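Local structure of splicing factor U2AF 35 kDa subunit (Homo sapiens, 1JMT) at residues S1-L7 with I98-P104; N8-P13 with H66-V71; Y36-F40 with E56-C60. The protein pairs with the large U2AF subunit to select 3' splice sites and to recruit U2 snRNP to the branch point of pre-mRNA. The protein carries 1 engineered substitution. All coordinates share one frame; numbering follows the deposited sequence.

In the fold
From the N terminus, strand 3-11 takes part in two of the contacts. Its first half pairs with the C-terminal strand 96-102 in interaction 1, which closes nearly the whole chain into one loop; its second half, after the corner at N8, pairs with the start of strand 68-75 in interaction 2. Interaction 3 packs helix 22-51 on strand 54-59. The contacts nest: 36-40 with 56-60 lies inside the loop closed by interaction 2, which lies inside that of interaction 1. Interactions 1 and 2 adjoin where L6 N meets V71 O at 2.8 Å. Interaction 3 joins interaction 2 through C60 N and N70 O, 2.7 Å apart, and through the rings of F39 and Y10.

Interaction 1 (S1-L7 with I98-P104); sequences SQTIALL and IHAELSP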
loop_
_atom_site.group_PDB
_atom_site.type_symbol
_atom_site.label_atom_id
_atom_site.label_comp_id
_atom_site.label_asym_id
_atom_site.label_seq_id
_atom_site.Cartn_x
_atom_site.Cartn_y
_atom_site.Cartn_z
ATOM N N SER A 1 -15.617 0.248 11.426
ATOM C CA SER A 1 -14.209 0.693 11.652
ATOM C C SER A 1 -13.833 1.838 10.709
ATOM O O SER A 1 -14.366 1.942 9.602
ATOM C CB SER A 1 -13.252 -0.485 11.444
ATOM O OG SER A 1 -11.907 -0.103 11.682
ATOM N N GLN A 2 -12.922 2.698 11.156
ATOM C CA GLN A 2 -12.464 3.830 10.349
ATOM C C GLN A 2 -11.088 3.503 9.780
ATOM O O GLN A 2 -10.525 4.269 9.000
ATOM C CB GLN A 2 -12.337 5.089 11.206
ATOM C CG GLN A 2 -13.603 5.519 11.909
ATOM C CD GLN A 2 -13.327 6.569 12.965
ATOM O OE1 GLN A 2 -12.891 7.679 12.659
ATOM N NE2 GLN A 2 -13.569 6.216 14.223
ATOM N N THR A 3 -10.552 2.361 10.186
ATOM C CA THR A 3 -9.233 1.949 9.750
ATOM C C THR A 3 -9.249 0.826 8.722
ATOM O O THR A 3 -9.982 -0.151 8.869
ATOM C CB THR A 3 -8.394 1.483 10.947
ATOM O OG1 THR A 3 -8.467 2.462 11.989
ATOM C CG2 THR A 3 -6.942 1.301 10.536
ATOM N N ILE A 4 -8.436 0.985 7.681
ATOM C CA ILE A 4 -8.306 -0.019 6.634
ATOM C C ILE A 4 -6.849 -0.488 6.631
ATOM O O ILE A 4 -5.964 0.216 7.117
ATOM C CB ILE A 4 -8.641 0.550 5.234
ATOM C CG1 ILE A 4 -7.538 1.511 4.767
ATOM C CG2 ILE A 4 -9.981 1.275 5.276
ATOM C CD1 ILE A 4 -7.692 1.955 3.314
ATOM N N ALA A 5 -6.611 -1.679 6.097
ATOM C CA ALA A 5 -5.267 -2.232 6.011
ATOM C C ALA A 5 -4.973 -2.670 4.586
ATOM O O ALA A 5 -5.788 -3.343 3.963
ATOM C CB ALA A 5 -5.130 -3.429 6.947
ATOM N N LEU A 6 -3.814 -2.269 4.073
ATOM C CA LEU A 6 -3.384 -2.659 2.737
ATOM C C LEU A 6 -2.290 -3.678 3.041
ATOM O O LEU A 6 -1.194 -3.328 3.487
ATOM C CB LEU A 6 -2.849 -1.447 1.979
ATOM C CG LEU A 6 -3.854 -0.290 1.871
ATOM C CD1 LEU A 6 -3.241 0.829 1.048
ATOM C CD2 LEU A 6 -5.151 -0.775 1.222
ATOM N N LEU A 7 -2.616 -4.948 2.821
ATOM C CA LEU A 7 -1.729 -6.054 3.146
ATOM C C LEU A 7 -0.497 -6.270 2.283
ATOM O O LEU A 7 -0.582 -6.412 1.059
ATOM C CB LEU A 7 -2.547 -7.348 3.218
ATOM C CG LEU A 7 -3.794 -7.222 4.108
ATOM C CD1 LEU A 7 -4.609 -8.500 4.052
ATOM C CD2 LEU A 7 -3.377 -6.913 5.541
ATOM N N ILE A 98 -4.209 -5.041 -5.181
ATOM C CA ILE A 98 -4.205 -4.604 -3.788
ATOM C C ILE A 98 -5.083 -5.551 -2.992
ATOM O O ILE A 98 -6.071 -6.071 -3.512
ATOM C CB ILE A 98 -4.794 -3.194 -3.629
ATOM C CG1 ILE A 98 -3.877 -2.173 -4.304
ATOM C CG2 ILE A 98 -5.009 -2.879 -2.134
ATOM C CD1 ILE A 98 -4.427 -0.750 -4.319
ATOM N N HIS A 99 -4.712 -5.783 -1.739
ATOM C CA HIS A 99 -5.498 -6.629 -0.838
ATOM C C HIS A 99 -5.894 -5.705 0.312
ATOM O O HIS A 99 -5.131 -5.523 1.261
ATOM C CB HIS A 99 -4.650 -7.795 -0.324
ATOM C CG HIS A 99 -4.430 -8.876 -1.336
ATOM N ND1 HIS A 99 -5.334 -9.899 -1.543
ATOM C CD2 HIS A 99 -3.419 -9.090 -2.208
ATOM C CE1 HIS A 99 -4.884 -10.695 -2.495
ATOM N NE2 HIS A 99 -3.722 -10.227 -2.916
ATOM N N ALA A 100 -7.069 -5.092 0.191
ATOM C CA ALA A 100 -7.568 -4.154 1.187
ATOM C C ALA A 100 -8.515 -4.848 2.148
ATOM O O ALA A 100 -9.174 -5.822 1.791
ATOM C CB ALA A 100 -8.268 -2.999 0.509
ATOM N N GLU A 101 -8.611 -4.316 3.360
ATOM C CA GLU A 101 -9.441 -4.935 4.376
ATOM C C GLU A 101 -9.698 -4.003 5.558
ATOM O O GLU A 101 -8.787 -3.333 6.041
ATOM C CB GLU A 101 -8.706 -6.200 4.823
ATOM C CG GLU A 101 -9.219 -6.936 6.024
ATOM C CD GLU A 101 -8.304 -8.103 6.368
ATOM O OE1 GLU A 101 -8.115 -8.983 5.500
ATOM O OE2 GLU A 101 -7.765 -8.137 7.492
ATOM N N LEU A 102 -10.945 -3.936 6.009
ATOM C CA LEU A 102 -11.265 -3.117 7.171
ATOM C C LEU A 102 -10.535 -3.779 8.333
ATOM O O LEU A 102 -10.608 -4.994 8.491
ATOM C CB LEU A 102 -12.763 -3.132 7.452
ATOM C CG LEU A 102 -13.655 -2.107 6.757
ATOM C CD1 LEU A 102 -15.116 -2.505 6.925
ATOM C CD2 LEU A 102 -13.402 -0.728 7.348
ATOM N N SER A 103 -9.820 -2.996 9.133
ATOM C CA SER A 103 -9.096 -3.565 10.261
ATOM C C SER A 103 -9.682 -3.083 11.578
ATOM O O SER A 103 -9.449 -1.947 11.997
ATOM C CB SER A 103 -7.606 -3.214 10.183
ATOM O OG SER A 103 -7.410 -1.818 10.085
ATOM N N PRO A 104 -10.457 -3.951 12.249
ATOM C CA PRO A 104 -11.100 -3.646 13.530
ATOM C C PRO A 104 -10.197 -2.833 14.453
ATOM O O PRO A 104 -10.653 -1.776 14.938
ATOM C CB PRO A 104 -11.418 -5.031 14.081
ATOM C CG PRO A 104 -11.772 -5.785 12.836
ATOM C CD PRO A 104 -10.677 -5.363 11.878
ATOM O OXT PRO A 104 -9.045 -3.265 14.674
HETATM O O HOH W 1 -11.292 1.644 14.595
HETATM O O HOH W 2 -2.061 -4.926 -0.889
#
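The central strand of the RNA recognition motif (RRM) sheet, here 3-7, pairs antiparallel with the last strand of the chain, at 100-102. A5 and E101 form a hydrogen-bonded pair: A5 N donates to E101 O at 2.7 Å, while the return bond from E101 N to A5 O is weak. The ladder carries on at both ends, with L7 N giving a straight bond to H99 O (169° at the hydrogen) and S103 N an equally straight one to T3 O at 2.9 Å. Beyond L7, a water bridges the strands, donating to L7 O and accepting from H99 N. The hydroxyl of S103, held between its own backbone N and carbonyl carbon (chi1 55°), lies 3.2 Å from T3 CG2 and adds a weak bond to T3 O. At the N terminus S1 OG accepts from T3 N, an ST turn, and approaches S103 O at 3.1 Å.

Side chains divide between two faces. On that of I4, L6, A100 and L102, the CD2 branch of L6 reaches A100 CB at 3.9 Å and also touches I98 CG2. On the other, A5 CB meets S103 CB at 4.1 Å, and L7 extends CD1 across the E101 side chain to within 3.8 Å of OE1. Helix 78-88 covers the first face, where I4 packs on A81, V85 and L88 and I98 also rests on L88. Along its other edge, strand 3-7 is hydrogen-bonded through I4 and L6 to V73 and V71 of strand 68-75.

Interaction 2 (N8-P13 with H66-V71); sequences NIYRNP and HLVGNV
N8 is fixed to N70 by two donors converging on one side-chain oxygen. The backbone N of N8 points almost straight at N70 OD1, 2.7 Å away with 172° at the hydrogen, and N8 ND2 adds a weak bond to the same atom. The two amides lie side by side with their planes only 21° apart. The ladder follows: Y10 N donates to G69 O at 3.0 Å, and G69 N returns a bond to Y10 O, arriving in the carbonyl plane on a lone pair. Farther along, N12 N bonds weakly to L67 O.

Two residues of the central RRM strand, I9 and Y10, stand opposite the single G69, which makes a classic beta bulge just after the chain turns a corner at N8. The strand runs antiparallel to 68-71 from there. At G69 there is no side chain to crowd Y10, whose CB sits 3.5 Å from G69 O.

V68 packs into the angle between N8 and R11. Its CG1 touches N8 CG at 3.5 Å. R11 runs alongside V68, but its guanidinium is doubtfully placed in the model, and the approach of its NE to the valine carries little weight. On the helix-covered side, I9 CG2 and V71 CG2 are pressed to 3.4 Å, closer than methyl groups normally approach. Both residues pack on F39 of helix 22-51, and the Y10 ring meets that of F39 with planes at about 55°. At the outer end, L67 reaches N12 O with CD2 at 3.6 Å.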
loop_
_atom_site.group_PDB
_atom_site.type_symbol
_atom_site.label_atom_id
_atom_site.label_comp_id
_atom_site.label_asym_id
_atom_site.label_seq_id
_atom_site.Cartn_x
_atom_site.Cartn_y
_atom_site.Cartn_z
ATOM N N ASN A 8 0.649 -6.285 2.957
ATOM C CA ASN A 8 1.942 -6.506 2.336
ATOM C C ASN A 8 2.145 -5.666 1.089
ATOM O O ASN A 8 2.791 -6.094 0.139
ATOM C CB ASN A 8 2.098 -7.986 1.988
ATOM C CG ASN A 8 2.142 -8.878 3.217
ATOM O OD1 ASN A 8 2.142 -10.099 3.097
ATOM N ND2 ASN A 8 2.187 -8.274 4.404
ATOM N N ILE A 9 1.603 -4.459 1.094
ATOM C CA ILE A 9 1.739 -3.597 -0.064
ATOM C C ILE A 9 3.137 -2.971 -0.163
ATOM O O ILE A 9 3.615 -2.693 -1.259
ATOM C CB ILE A 9 0.663 -2.494 -0.041
ATOM C CG1 ILE A 9 0.565 -1.842 -1.424
ATOM C CG2 ILE A 9 0.982 -1.485 1.066
ATOM C CD1 ILE A 9 -0.662 -0.979 -1.603
ATOM N N TYR A 10 3.797 -2.770 0.976
ATOM C CA TYR A 10 5.124 -2.172 0.975
ATOM C C TYR A 10 6.221 -3.212 0.802
ATOM O O TYR A 10 6.543 -3.945 1.733
ATOM C CB TYR A 10 5.374 -1.401 2.270
ATOM C CG TYR A 10 6.665 -0.610 2.255
ATOM C CD1 TYR A 10 6.882 0.384 1.303
ATOM C CD2 TYR A 10 7.673 -0.859 3.183
ATOM C CE1 TYR A 10 8.069 1.111 1.272
ATOM C CE2 TYR A 10 8.867 -0.140 3.163
ATOM C CZ TYR A 10 9.058 0.845 2.205
ATOM O OH TYR A 10 10.236 1.562 2.181
ATOM N N ARG A 11 6.792 -3.265 -0.395
ATOM C CA ARG A 11 7.859 -4.211 -0.702
ATOM C C ARG A 11 9.212 -3.535 -0.784
ATOM O O ARG A 11 9.301 -2.336 -1.050
ATOM C CB ARG A 11 7.565 -4.931 -2.023
ATOM C CG ARG A 11 6.619 -6.111 -1.915
ATOM C CD ARG A 11 6.057 -6.290 -0.515
ATOM N NE ARG A 11 5.371 -7.565 -0.365
ATOM C CZ ARG A 11 4.435 -8.008 -1.200
ATOM N NH1 ARG A 11 4.064 -7.282 -2.253
ATOM N NH2 ARG A 11 3.862 -9.181 -0.986
ATOM N N ASN A 12 10.265 -4.312 -0.559
ATOM C CA ASN A 12 11.615 -3.774 -0.612
ATOM C C ASN A 12 12.711 -4.852 -0.563
ATOM O O ASN A 12 13.433 -4.958 0.426
ATOM C CB ASN A 12 11.801 -2.782 0.539
ATOM C CG ASN A 12 12.937 -1.816 0.295
ATOM O OD1 ASN A 12 13.476 -1.739 -0.807
ATOM N ND2 ASN A 12 13.291 -1.051 1.319
ATOM N N PRO A 13 12.828 -5.680 -1.621
ATOM C CA PRO A 13 13.815 -6.759 -1.754
ATOM C C PRO A 13 15.314 -6.523 -1.479
ATOM O O PRO A 13 15.764 -6.803 -0.373
ATOM C CB PRO A 13 13.529 -7.281 -3.153
ATOM C CG PRO A 13 12.041 -7.345 -3.104
ATOM C CD PRO A 13 11.678 -5.971 -2.500
ATOM N N HIS A 66 12.378 -5.054 7.196
ATOM C CA HIS A 66 12.186 -3.999 6.197
ATOM C C HIS A 66 11.787 -4.506 4.813
ATOM O O HIS A 66 11.570 -3.712 3.895
ATOM C CB HIS A 66 13.468 -3.174 6.062
ATOM C CG HIS A 66 13.955 -2.595 7.353
ATOM N ND1 HIS A 66 13.268 -1.616 8.034
ATOM C CD2 HIS A 66 15.057 -2.870 8.093
ATOM C CE1 HIS A 66 13.924 -1.309 9.141
ATOM N NE2 HIS A 66 15.012 -2.056 9.199
ATOM N N LEU A 67 11.682 -5.822 4.667
ATOM C CA LEU A 67 11.344 -6.431 3.383
ATOM C C LEU A 67 9.879 -6.322 2.971
ATOM O O LEU A 67 9.574 -6.145 1.791
ATOM C CB LEU A 67 11.750 -7.906 3.394
ATOM C CG LEU A 67 13.192 -8.182 3.822
ATOM C CD1 LEU A 67 13.407 -9.683 3.923
ATOM C CD2 LEU A 67 14.165 -7.550 2.830
ATOM N N VAL A 68 8.974 -6.443 3.938
ATOM C CA VAL A 68 7.547 -6.374 3.647
ATOM C C VAL A 68 6.775 -5.692 4.762
ATOM O O VAL A 68 7.062 -5.895 5.937
ATOM C CB VAL A 68 6.954 -7.786 3.450
ATOM C CG1 VAL A 68 5.457 -7.688 3.158
ATOM C CG2 VAL A 68 7.679 -8.502 2.311
ATOM N N GLY A 69 5.786 -4.889 4.390
ATOM C CA GLY A 69 5.002 -4.217 5.399
ATOM C C GLY A 69 3.591 -3.875 4.973
ATOM O O GLY A 69 3.298 -3.711 3.788
ATOM N N ASN A 70 2.707 -3.791 5.955
ATOM C CA ASN A 70 1.336 -3.421 5.691
ATOM C C ASN A 70 1.239 -1.916 5.823
ATOM O O ASN A 70 2.133 -1.251 6.369
ATOM C CB ASN A 70 0.377 -4.021 6.716
ATOM C CG ASN A 70 0.311 -5.520 6.651
ATOM O OD1 ASN A 70 0.603 -6.126 5.622
ATOM N ND2 ASN A 70 -0.101 -6.130 7.752
ATOM N N VAL A 71 0.137 -1.384 5.325
ATOM C CA VAL A 71 -0.130 0.028 5.442
ATOM C C VAL A 71 -1.466 0.115 6.163
ATOM O O VAL A 71 -2.387 -0.649 5.865
ATOM C CB VAL A 71 -0.235 0.710 4.062
ATOM C CG1 VAL A 71 -0.894 2.099 4.205
ATOM C CG2 VAL A 71 1.155 0.855 3.472
#

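Interaction 3 (Y36-F40 with E56-C60); sequences YDEFF and EMNVC
V59 and the aromatic side chains of Y36, F39 and F40 form the close part of this helix-on-sheet contact, in which the long first helix of the RRM fold lies across edge strand 54-59. The valine divides its branches among the three rings. Its CB lies 3.4 Å from Y36 CE1, with CG1 next to the same ring atom; CG2 meets the rim of the F39 ring, almost level with it, and also touches F40 CD1 at 3.7 Å. V59 and F40 run antiparallel past one another, which brings CG2 to the flank of the F40 ring.

M57, two residues back on the same side of the strand, meets F40 in another way. Its first two torsions are extended (chi1 -179°), carrying the thioether out from the strand before the chain bends at the third. This sets CE over the centre of the F40 ring, 3.9 Å from the centroid and only 2° off the ring normal, a CH-pi contact. SD stands farther off above the same face, making the pair a Met-aromatic contact as well. Beyond F40, M57 packs on V43 and F44 farther along the helix.

The contact is looser toward exposed N58, whose CB points away from the helix and whose OD1 stays 3.7 Å from Y36 OH. On the other side of the helix E38 takes no part; its partner is a basic side chain of the bound peptide, with which it forms a salt bridge, and aromatic packing from that peptide also reaches E38 and F39. At the end of strand 54-59, Y36 OH donates to V59 O at 3.2 Å, approaching one of the oxygen's lone pairs within the plane of the carbonyl.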
loop_
_atom_site.group_PDB
_atom_site.type_symbol
_atom_site.label_atom_id
_atom_site.label_comp_id
_atom_site.label_asym_id
_atom_site.label_seq_id
_atom_site.Cartn_x
_atom_site.Cartn_y
_atom_site.Cartn_z
ATOM N N TYR A 36 11.068 5.178 1.610
ATOM C CA TYR A 36 9.944 5.032 2.525
ATOM C C TYR A 36 9.062 6.275 2.467
ATOM O O TYR A 36 7.834 6.180 2.371
ATOM C CB TYR A 36 10.455 4.837 3.954
ATOM C CG TYR A 36 9.373 4.778 5.006
ATOM C CD1 TYR A 36 8.811 3.560 5.384
ATOM C CD2 TYR A 36 8.898 5.943 5.618
ATOM C CE1 TYR A 36 7.806 3.496 6.348
ATOM C CE2 TYR A 36 7.886 5.893 6.584
ATOM C CZ TYR A 36 7.347 4.661 6.940
ATOM O OH TYR A 36 6.350 4.582 7.875
ATOM N N ASP A 37 9.690 7.445 2.530
ATOM C CA ASP A 37 8.951 8.702 2.490
ATOM C C ASP A 37 8.255 8.908 1.145
ATOM O O ASP A 37 7.145 9.437 1.092
ATOM C CB ASP A 37 9.878 9.887 2.786
ATOM C CG ASP A 37 10.496 9.816 4.171
ATOM O OD1 ASP A 37 9.861 9.261 5.094
ATOM O OD2 ASP A 37 11.620 10.331 4.341
ATOM N N GLU A 38 8.910 8.498 0.063
ATOM C CA GLU A 38 8.328 8.626 -1.269
ATOM C C GLU A 38 7.078 7.747 -1.341
ATOM O O GLU A 38 6.034 8.157 -1.852
ATOM C CB GLU A 38 9.325 8.168 -2.336
ATOM C CG GLU A 38 8.726 8.074 -3.743
ATOM C CD GLU A 38 9.708 7.545 -4.781
ATOM O OE1 GLU A 38 10.181 6.398 -4.637
ATOM O OE2 GLU A 38 10.006 8.280 -5.748
ATOM N N PHE A 39 7.200 6.530 -0.820
ATOM C CA PHE A 39 6.095 5.580 -0.815
ATOM C C PHE A 39 4.926 6.133 -0.011
ATOM O O PHE A 39 3.782 6.121 -0.470
ATOM C CB PHE A 39 6.547 4.259 -0.199
ATOM C CG PHE A 39 5.457 3.237 -0.092
ATOM C CD1 PHE A 39 5.066 2.493 -1.203
ATOM C CD2 PHE A 39 4.813 3.017 1.125
ATOM C CE1 PHE A 39 4.048 1.544 -1.100
ATOM C CE2 PHE A 39 3.794 2.072 1.237
ATOM C CZ PHE A 39 3.412 1.337 0.123
ATOM N N PHE A 40 5.239 6.616 1.190
ATOM C CA PHE A 40 4.257 7.170 2.117
ATOM C C PHE A 40 3.431 8.270 1.451
ATOM O O PHE A 40 2.202 8.204 1.414
ATOM C CB PHE A 40 4.977 7.731 3.349
ATOM C CG PHE A 40 4.077 7.983 4.523
ATOM C CD1 PHE A 40 4.062 7.105 5.602
ATOM C CD2 PHE A 40 3.244 9.095 4.555
ATOM C CE1 PHE A 40 3.232 7.327 6.697
ATOM C CE2 PHE A 40 2.407 9.326 5.647
ATOM C CZ PHE A 40 2.402 8.439 6.721
ATOM N N GLU A 56 -4.959 9.300 10.554
ATOM C CA GLU A 56 -3.651 8.723 10.848
ATOM C C GLU A 56 -3.295 7.690 9.793
ATOM O O GLU A 56 -4.174 7.031 9.243
ATOM C CB GLU A 56 -3.658 7.998 12.192
ATOM C CG GLU A 56 -3.741 8.859 13.417
ATOM C CD GLU A 56 -3.760 8.009 14.667
ATOM O OE1 GLU A 56 -2.724 7.372 14.968
ATOM O OE2 GLU A 56 -4.815 7.963 15.336
ATOM N N MET A 57 -2.001 7.543 9.535
ATOM C CA MET A 57 -1.527 6.563 8.577
ATOM C C MET A 57 -0.127 6.110 8.948
ATOM O O MET A 57 0.683 6.895 9.439
ATOM C CB MET A 57 -1.509 7.135 7.158
ATOM C CG MET A 57 -1.046 6.121 6.129
ATOM S SD MET A 57 -0.992 6.749 4.438
ATOM C CE MET A 57 0.554 6.059 3.884
ATOM N N ASN A 58 0.157 4.835 8.710
ATOM C CA ASN A 58 1.472 4.297 9.007
ATOM C C ASN A 58 1.825 3.142 8.082
ATOM O O ASN A 58 0.963 2.356 7.685
ATOM C CB ASN A 58 1.531 3.830 10.461
ATOM C CG ASN A 58 2.905 3.309 10.848
ATOM O OD1 ASN A 58 3.929 3.946 10.566
ATOM N ND2 ASN A 58 2.937 2.150 11.499
ATOM N N VAL A 59 3.100 3.066 7.726
ATOM C CA VAL A 59 3.615 2.001 6.881
ATOM C C VAL A 59 4.407 1.131 7.851
ATOM O O VAL A 59 5.347 1.602 8.487
ATOM C CB VAL A 59 4.548 2.546 5.782
ATOM C CG1 VAL A 59 5.166 1.396 5.007
ATOM C CG2 VAL A 59 3.770 3.463 4.852
ATOM N N CYS A 60 4.008 -0.129 7.976
ATOM C CA CYS A 60 4.654 -1.044 8.908
ATOM C C CYS A 60 5.773 -1.879 8.322
ATOM O O CYS A 60 5.970 -1.945 7.109
ATOM C CB CYS A 60 3.633 -2.015 9.502
ATOM S SG CYS A 60 2.222 -1.275 10.306
#